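Local coordinates for PGRP-Hd - Peptidoglycan recognition protein homologue (Alvinella pompejana, PDB 3EP1) that probably recognises bacterial peptidoglycan in innate immunity, as a homologue of the peptidoglycan recognition proteins, which share the fold of N-acetylmuramoyl-L-alanine amidases, at residues D130-S133 with K134-C138. Sequence-based numbering, arbitrary orientation.
Sequences DALS and KLIIC
Four successive carbonyls, from D130 to S133, each accept the amide N-H four residues on. K134 N reaches D130 O at 2.7 Å, the shortest of the four bonds and the most bent at the hydrogen, 157°; L135 N reaches A131 O at 2.8 Å. The bond from I136 N to L132 O is longer, 3.3 Å, yet straighter, with 166° at the hydrogen; I137 N meets S133 O at 3.1 Å. C138 N continues the ladder onto K134 O, so all five amides of 134-138 are satisfied within the helix.

Two of these carbonyls are also lined by side-chain carbon. I136 CG1 lies 3.3 Å from L132 O, and I137 CG1 3.2 Å from S133 O; both isoleucines hold CG1 beside their own backbone N (chi1 -58° in I136), which turns that branch back over the preceding turn. From there I136 CD1 touches L132 CD1 at 3.7 Å, the two chains lying at a slant, while I137 CD1 lies 3.8 Å from the hydroxyl oxygen S133 OG, a van der Waals contact of a methyl with a polar atom. D130 OD2 accepts a hydrogen bond from Q126 NE2, one turn earlier in the same helix.

A131 and L135 face I90 of strand 90-92, whereas C138 SG forms a disulfide with C138 of the second subunit. The arrangement is the i to i+4 ladder of an alpha-helix, here helix 126-141, packed on the mixed beta-sheet of a PGRP/amidase-type alpha/beta domain.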
ATOM      1  N   ASP A 130     -11.737   1.150  -7.378  1.00 20.75           N
ATOM      2  CA  ASP A 130     -11.202   1.177  -6.020  1.00 22.36           C
ATOM      3  C   ASP A 130      -9.855   0.473  -5.938  1.00 20.67           C
ATOM      4  O   ASP A 130      -8.967   0.927  -5.224  1.00 21.91           O
ATOM      5  CB  ASP A 130     -12.184   0.533  -5.039  1.00 25.34           C
ATOM      6  CG  ASP A 130     -13.505   1.280  -4.967  1.00 30.35           C
ATOM      7  OD1 ASP A 130     -14.562   0.620  -4.938  1.00 34.25           O
ATOM      8  OD2 ASP A 130     -13.492   2.530  -4.940  1.00 34.20           O
ATOM      9  N   ALA A 131      -9.710  -0.635  -6.662  1.00 19.98           N
ATOM     10  CA  ALA A 131      -8.449  -1.376  -6.666  1.00 19.84           C
ATOM     11  C   ALA A 131      -7.401  -0.477  -7.303  1.00 19.21           C
ATOM     12  O   ALA A 131      -6.275  -0.373  -6.819  1.00 19.23           O
ATOM     13  CB  ALA A 131      -8.588  -2.674  -7.463  1.00 18.38           C
ATOM     14  N   LEU A 132      -7.791   0.174  -8.393  1.00 18.80           N
ATOM     15  CA  LEU A 132      -6.903   1.086  -9.088  1.00 19.77           C
ATOM     16  C   LEU A 132      -6.472   2.154  -8.102  1.00 20.19           C
ATOM     17  O   LEU A 132      -5.291   2.444  -7.965  1.00 19.89           O
ATOM     18  CB  LEU A 132      -7.621   1.729 -10.272  1.00 19.36           C
ATOM     19  CG  LEU A 132      -6.873   2.844 -11.011  1.00 21.93           C
ATOM     20  CD1 LEU A 132      -5.420   2.457 -11.224  1.00 22.36           C
ATOM     21  CD2 LEU A 132      -7.558   3.111 -12.341  1.00 24.16           C
ATOM     22  N   SER A 133      -7.449   2.721  -7.407  1.00 22.13           N
ATOM     23  CA  SER A 133      -7.187   3.760  -6.421  1.00 22.07           C
ATOM     24  C   SER A 133      -6.250   3.258  -5.328  1.00 22.26           C
ATOM     25  O   SER A 133      -5.300   3.948  -4.954  1.00 22.28           O
ATOM     26  CB  SER A 133      -8.495   4.229  -5.795  1.00 23.07           C
ATOM     27  OG  SER A 133      -8.257   5.313  -4.918  1.00 26.73           O
ATOM     28  N   LYS A 134      -6.514   2.055  -4.825  1.00 20.46           N
ATOM     29  CA  LYS A 134      -5.687   1.472  -3.770  1.00 20.16           C
ATOM     30  C   LYS A 134      -4.242   1.260  -4.220  1.00 19.80           C
ATOM     31  O   LYS A 134      -3.311   1.596  -3.496  1.00 18.78           O
ATOM     32  CB  LYS A 134      -6.277   0.135  -3.307  1.00 19.85           C
ATOM     33  CG  LYS A 134      -5.486  -0.558  -2.190  1.00 22.40           C
ATOM     34  CD  LYS A 134      -6.175  -1.851  -1.725  1.00 23.11           C
ATOM     35  CE  LYS A 134      -6.285  -2.845  -2.874  1.00 25.63           C
ATOM     36  NZ  LYS A 134      -7.261  -3.932  -2.615  1.00 28.81           N
ATOM     37  N   LEU A 135      -4.061   0.697  -5.413  1.00 18.81           N
ATOM     38  CA  LEU A 135      -2.723   0.439  -5.932  1.00 17.74           C
ATOM     39  C   LEU A 135      -1.854   1.702  -5.928  1.00 16.99           C
ATOM     40  O   LEU A 135      -0.705   1.692  -5.502  1.00 16.32           O
ATOM     41  CB  LEU A 135      -2.822  -0.122  -7.353  1.00 16.51           C
ATOM     42  CG  LEU A 135      -1.506  -0.332  -8.106  1.00 17.21           C
ATOM     43  CD1 LEU A 135      -0.667  -1.366  -7.388  1.00 20.88           C
ATOM     44  CD2 LEU A 135      -1.781  -0.778  -9.525  1.00 19.11           C
ATOM     45  N   ILE A 136      -2.416   2.794  -6.412  1.00 18.78           N
ATOM     46  CA  ILE A 136      -1.691   4.049  -6.479  1.00 19.35           C
ATOM     47  C   ILE A 136      -1.363   4.592  -5.089  1.00 20.39           C
ATOM     48  O   ILE A 136      -0.219   4.921  -4.780  1.00 18.87           O
ATOM     49  CB  ILE A 136      -2.518   5.082  -7.248  1.00 20.68           C
ATOM     50  CG1 ILE A 136      -2.811   4.544  -8.660  1.00 21.47           C
ATOM     51  CG2 ILE A 136      -1.786   6.429  -7.256  1.00 22.11           C
ATOM     52  CD1 ILE A 136      -3.835   5.341  -9.455  1.00 19.95           C
ATOM     53  N   ILE A 137      -2.379   4.671  -4.244  1.00 22.74           N
ATOM     54  CA  ILE A 137      -2.182   5.181  -2.906  1.00 23.71           C
ATOM     55  C   ILE A 137      -1.148   4.340  -2.152  1.00 24.84           C
ATOM     56  O   ILE A 137      -0.287   4.882  -1.452  1.00 23.85           O
ATOM     57  CB  ILE A 137      -3.537   5.259  -2.169  1.00 25.41           C
ATOM     58  CG1 ILE A 137      -4.438   6.258  -2.906  1.00 23.75           C
ATOM     59  CG2 ILE A 137      -3.343   5.710  -0.722  1.00 23.97           C
ATOM     60  CD1 ILE A 137      -5.794   6.485  -2.270  1.00 26.14           C
ATOM     61  N   CYS A 138      -1.196   3.022  -2.318  1.00 23.67           N
ATOM     62  CA  CYS A 138      -0.221   2.183  -1.638  1.00 23.47           C
ATOM     63  C   CYS A 138       1.145   2.277  -2.321  1.00 21.46           C
ATOM     64  O   CYS A 138       2.182   2.056  -1.696  1.00 22.32           O
ATOM     65  CB  CYS A 138      -0.712   0.737  -1.573  1.00 25.44           C
ATOM     66  SG  CYS A 138      -2.150   0.529  -0.461  1.00 28.34           S
TER